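PDB 1VHK: ribosomal RNA small subunit methyltransferase E, which probably methylates the N3 position of a specific uridine in 16S rRNA of the assembled 30S ribosomal subunit, with S-adenosyl-L-methionine as methyl donor. Local coordinates for residues A[57-60]-A[65-68]; A[111-116]-A[160-165]. All blocks are in the same frame, centred on the assembly; numbering follows the deposited sequence.

Overall arrangement
The two contacts lie on opposite sides of the chain's centre, with centres about 45 Å apart, and share no strand or helix. Contact 1 belongs to the PUA domain, where residues 57-60 and 65-68 pair within one hairpin; it is partly buried, with the side chains of Leu57, Val60, Val65 and Cys67 on one face and two serines on the other. Contact 2 lies in the SPOUT methyltransferase domain and is buried, joining strand 109-113 to helix 159-165, more than forty residues apart. The chemistry follows the architecture: backbone hydrogen bonds hold contact 1, supplemented by side-chain packing, whereas contact 2 has no hydrogen bond across it and rests on apolar packing, a leucine methyl over a phenylalanine ring with aliphatic contacts beside it.

Contact 1: A[57-60]-A[65-68]; sequences LQSV and VSCL
Residues 57-60 and 65-68 form an antiparallel strand pair at the turn end of the hairpin made by strands 52-60 and 64-72, in the PUA domain. Ser59 and Ser66 are the hydrogen-bonded pair. Ser59 N donates to Ser66 O at 3.0 Å along a nearly straight line (177° at the hydrogen), and Ser66 N donates back to Ser59 O. Ser66 O takes a second bond, from Gln58 N at 2.9 Å, which is more bent (139°). Two successive amides thus grip a single oxygen, both from the same face of its carbonyl plane. Leu57 with Cys67 and Val60 with Val65 are non-hydrogen-bonded pairs, and the register slips by one residue between Leu57 and Ser59.

Leu57, Val60, Val65 and Cys67 put their side chains on one face of the sheet. Leu57 CD1 touches two side chains of the other strand, 3.4 Å from Val65 CG1 and equally far from Cys67 SG. Val65 divides its branches: CG1, anti to the backbone N (chi1 154°), meets Leu57, while CG2 lies 4.1 Å from Val60 CG1, with the two valines side by side and pointing the same way. Helix 26-35 packs on this face through Ile31 and Val32, which touch Val65. Ser59 and Ser66 share the other face, CB beside CB. Gln58 is exposed; its extended chain carries NE2 to within 3.6 Å of Leu68 CB, across the strand.

Beyond the pair, strand 64-72 bonds on its far edge to strand 21-24, Val65 with Ile23 and Cys67 with Phe21. Gln58 and Ser59 together facing Ser66 make a classic beta bulge, here set into a hairpin of the mixed PUA-domain sheet.

Contact 2: A[111-116]-A[160-165]; sequences IPFQAA and QQLLQR
Leu162 packs over the ring of Phe113, its CD2 methyl standing above the middle of one face. That carbon is 4.0 Å from the ring centroid and only 10° off the ring normal, a CH-pi contact that is well centred; the ring atoms CD1 and CE1 of Phe113 are each 4.0 Å from it. The other methyl of Leu162, CD1, turns to Ile111 and comes to 4.3 Å from its CG2 branch. One leucine thus straddles two strand residues, with a separate branch for each. About one turn further along the helix the aliphatic part of Arg165 joins in more loosely, its CD 4.5 Å from Ile111 CD1. No hydrogen bond crosses between the segments.

Phe113 has CG between its backbone N and carbonyl carbon (chi1 69°), and with chi2 at -96° the ring turns a face to Leu162. Ile111 and Phe113, two residues apart on the strand, both point at the helix, whereas Pro112 points away from it.

Further out, Ala86 of strand 82-88 touches both Phe113 and Leu162, and His157 meets Phe113 and Arg165. Met154 lies against Ile111 and Arg165. Residues 111-113, a weakly bonded end of strand 109-113, are held on one edge by backbone bonds of Ile111 with Ile85 and Phe113 with Ser87 and Leu89, and on the other by backbone bonds of Pro112 and Gln114 with His157. The axes of helix segment 160-165 and strand segment 111-113 approach to 9.4 Å and run roughly antiparallel. The helix thus lies against the parallel sheet at strands 109-113 and 82-88, while its Leu163 reaches over to Arg218 and Leu219 of the neighbouring helix 213-221.

Contact 1: A[57-60]-A[65-68]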
loop_
_atom_site.group_PDB
_atom_site.type_symbol
_atom_site.label_atom_id
_atom_site.label_comp_id
_atom_site.label_asym_id
_atom_site.label_seq_id
_atom_site.Cartn_x
_atom_site.Cartn_y
_atom_site.Cartn_z
ATOM N N LEU A 57 19.320 24.993 6.899
ATOM C CA LEU A 57 20.079 24.954 8.151
ATOM C C LEU A 57 21.004 26.175 8.226
ATOM O O LEU A 57 21.923 26.365 7.448
ATOM C CB LEU A 57 20.821 23.668 8.339
ATOM C CG LEU A 57 20.064 22.412 8.761
ATOM C CD1 LEU A 57 18.802 22.740 9.549
ATOM C CD2 LEU A 57 19.752 21.525 7.571
ATOM N N GLN A 58 20.639 27.074 9.126
ATOM C CA GLN A 58 21.356 28.297 9.416
ATOM C C GLN A 58 22.441 27.984 10.453
ATOM O O GLN A 58 23.604 28.326 10.282
ATOM C CB GLN A 58 20.394 29.351 9.957
ATOM C CG GLN A 58 21.049 30.609 10.477
ATOM C CD GLN A 58 20.185 31.844 10.352
ATOM O OE1 GLN A 58 20.471 32.898 10.945
ATOM N NE2 GLN A 58 19.116 31.732 9.569
ATOM N N SER A 59 22.056 27.181 11.447
ATOM C CA SER A 59 23.013 26.798 12.488
ATOM C C SER A 59 22.949 25.318 12.808
ATOM O O SER A 59 21.859 24.733 12.895
ATOM C CB SER A 59 22.786 27.641 13.739
ATOM O OG SER A 59 23.334 27.033 14.880
ATOM N N VAL A 60 24.111 24.671 12.902
ATOM C CA VAL A 60 24.188 23.255 13.210
ATOM C C VAL A 60 25.203 22.975 14.319
ATOM O O VAL A 60 26.415 23.046 14.139
ATOM C CB VAL A 60 24.465 22.369 11.998
ATOM C CG1 VAL A 60 23.266 22.318 11.053
ATOM C CG2 VAL A 60 25.703 22.806 11.237
ATOM N N VAL A 65 19.945 22.736 16.494
ATOM C CA VAL A 65 20.035 22.986 15.047
ATOM C C VAL A 65 19.095 24.139 14.707
ATOM O O VAL A 65 17.913 24.094 15.041
ATOM C CB VAL A 65 19.711 21.746 14.223
ATOM C CG1 VAL A 65 19.184 22.101 12.839
ATOM C CG2 VAL A 65 20.936 20.841 14.065
ATOM N N SER A 66 19.641 25.198 14.123
ATOM C CA SER A 66 18.809 26.364 13.816
ATOM C C SER A 66 18.406 26.373 12.348
ATOM O O SER A 66 19.229 26.054 11.497
ATOM C CB SER A 66 19.521 27.654 14.204
ATOM O OG SER A 66 19.714 27.708 15.613
ATOM N N CYS A 67 17.144 26.723 12.091
ATOM C CA CYS A 67 16.593 26.747 10.770
ATOM C C CYS A 67 15.863 28.042 10.409
ATOM O O CYS A 67 15.198 28.664 11.209
ATOM C CB CYS A 67 15.583 25.596 10.557
ATOM S SG CYS A 67 16.106 23.985 11.147
ATOM N N LEU A 68 15.963 28.361 9.135
ATOM C CA LEU A 68 15.331 29.499 8.484
ATOM C C LEU A 68 14.296 28.943 7.501
ATOM O O LEU A 68 14.679 28.049 6.747
ATOM C CB LEU A 68 16.417 30.225 7.674
ATOM C CG LEU A 68 15.956 31.082 6.500
ATOM C CD1 LEU A 68 15.155 32.282 6.972
ATOM C CD2 LEU A 68 17.140 31.495 5.650
#

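Contact 2: A[111-116]-A[160-165]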
loop_
_atom_site.group_PDB
_atom_site.type_symbol
_atom_site.label_atom_id
_atom_site.label_comp_id
_atom_site.label_asym_id
_atom_site.label_seq_id
_atom_site.Cartn_x
_atom_site.Cartn_y
_atom_site.Cartn_z
ATOM N N ILE A 111 -5.428 0.445 15.537
ATOM C CA ILE A 111 -5.985 -0.086 16.790
ATOM C C ILE A 111 -5.848 -1.615 16.785
ATOM O O ILE A 111 -6.679 -2.262 16.152
ATOM C CB ILE A 111 -7.488 0.201 16.900
ATOM C CG1 ILE A 111 -7.801 1.706 16.810
ATOM C CG2 ILE A 111 -8.026 -0.392 18.185
ATOM C CD1 ILE A 111 -9.283 1.936 16.579
ATOM N N PRO A 112 -4.826 -2.135 17.424
ATOM C CA PRO A 112 -4.596 -3.571 17.504
ATOM C C PRO A 112 -5.527 -4.162 18.551
ATOM O O PRO A 112 -5.807 -3.477 19.549
ATOM C CB PRO A 112 -3.143 -3.688 17.940
ATOM C CG PRO A 112 -2.587 -2.322 17.886
ATOM C CD PRO A 112 -3.768 -1.395 18.151
ATOM N N PHE A 113 -5.994 -5.387 18.364
ATOM C CA PHE A 113 -6.914 -5.913 19.389
ATOM C C PHE A 113 -6.787 -7.402 19.500
ATOM O O PHE A 113 -6.422 -8.034 18.510
ATOM C CB PHE A 113 -8.357 -5.463 19.110
ATOM C CG PHE A 113 -8.947 -6.102 17.882
ATOM C CD1 PHE A 113 -8.931 -5.449 16.663
ATOM C CD2 PHE A 113 -9.494 -7.366 17.950
ATOM C CE1 PHE A 113 -9.450 -6.058 15.545
ATOM C CE2 PHE A 113 -9.972 -7.998 16.825
ATOM C CZ PHE A 113 -9.942 -7.338 15.608
ATOM N N GLN A 114 -7.006 -7.936 20.712
ATOM C CA GLN A 114 -6.885 -9.404 20.855
ATOM C C GLN A 114 -8.025 -10.051 20.089
ATOM O O GLN A 114 -9.185 -9.641 20.311
ATOM C CB GLN A 114 -7.007 -9.815 22.327
ATOM C CG GLN A 114 -6.518 -11.221 22.622
ATOM C CD GLN A 114 -5.060 -11.433 22.277
ATOM O OE1 GLN A 114 -4.216 -10.544 22.527
ATOM N NE2 GLN A 114 -4.709 -12.581 21.689
ATOM N N ALA A 115 -7.771 -11.001 19.225
ATOM C CA ALA A 115 -8.910 -11.646 18.530
ATOM C C ALA A 115 -8.982 -13.128 18.880
ATOM O O ALA A 115 -7.956 -13.793 19.046
ATOM C CB ALA A 115 -8.772 -11.401 17.041
ATOM N N ALA A 116 -10.175 -13.714 18.814
ATOM C CA ALA A 116 -10.393 -15.112 19.157
ATOM C C ALA A 116 -9.360 -16.031 18.537
ATOM O O ALA A 116 -8.779 -16.905 19.218
ATOM C CB ALA A 116 -11.804 -15.529 18.791
ATOM N N GLN A 160 -13.773 -6.896 23.434
ATOM C CA GLN A 160 -14.841 -6.128 24.049
ATOM C C GLN A 160 -14.576 -4.628 23.912
ATOM O O GLN A 160 -15.469 -3.880 23.510
ATOM C CB GLN A 160 -14.985 -6.459 25.534
ATOM C CG GLN A 160 -16.290 -6.158 26.192
ATOM C CD GLN A 160 -16.814 -4.763 26.214
ATOM O OE1 GLN A 160 -17.947 -4.468 25.771
ATOM N NE2 GLN A 160 -16.037 -3.812 26.754
ATOM N N GLN A 161 -13.382 -4.208 24.296
ATOM C CA GLN A 161 -13.054 -2.778 24.276
ATOM C C GLN A 161 -13.256 -2.164 22.900
ATOM O O GLN A 161 -13.760 -1.050 22.748
ATOM C CB GLN A 161 -11.624 -2.555 24.763
ATOM C CG GLN A 161 -11.491 -2.732 26.276
ATOM C CD GLN A 161 -10.032 -2.739 26.692
ATOM O OE1 GLN A 161 -9.236 -3.492 26.107
ATOM N NE2 GLN A 161 -9.702 -1.896 27.666
ATOM N N LEU A 162 -12.854 -2.917 21.876
ATOM C CA LEU A 162 -13.012 -2.487 20.508
ATOM C C LEU A 162 -14.494 -2.219 20.231
ATOM O O LEU A 162 -14.892 -1.099 19.871
ATOM C CB LEU A 162 -12.402 -3.506 19.560
ATOM C CG LEU A 162 -12.741 -3.300 18.068
ATOM C CD1 LEU A 162 -11.794 -2.297 17.431
ATOM C CD2 LEU A 162 -12.755 -4.628 17.332
ATOM N N LEU A 163 -15.349 -3.165 20.601
ATOM C CA LEU A 163 -16.794 -3.007 20.481
ATOM C C LEU A 163 -17.301 -1.712 21.091
ATOM O O LEU A 163 -18.204 -1.101 20.526
ATOM C CB LEU A 163 -17.512 -4.192 21.084
ATOM C CG LEU A 163 -18.058 -5.295 20.206
ATOM C CD1 LEU A 163 -17.325 -5.450 18.888
ATOM C CD2 LEU A 163 -18.036 -6.620 20.976
ATOM N N GLN A 164 -16.726 -1.238 22.194
ATOM C CA GLN A 164 -17.159 0.015 22.794
ATOM C C GLN A 164 -16.604 1.223 22.068
ATOM O O GLN A 164 -17.096 2.334 22.302
ATOM C CB GLN A 164 -16.816 0.101 24.287
ATOM N N ARG A 165 -15.615 1.062 21.208
ATOM C CA ARG A 165 -15.037 2.206 20.505
ATOM C C ARG A 165 -15.868 2.596 19.295
ATOM O O ARG A 165 -15.972 3.774 18.951
ATOM C CB ARG A 165 -13.597 1.869 20.077
ATOM C CG ARG A 165 -12.673 3.074 20.005
ATOM C CD ARG A 165 -11.287 2.741 20.519
ATOM N NE ARG A 165 -10.751 3.736 21.442
ATOM C CZ ARG A 165 -10.428 4.971 21.102
ATOM N NH1 ARG A 165 -10.585 5.371 19.837
ATOM N NH2 ARG A 165 -9.942 5.818 22.005
#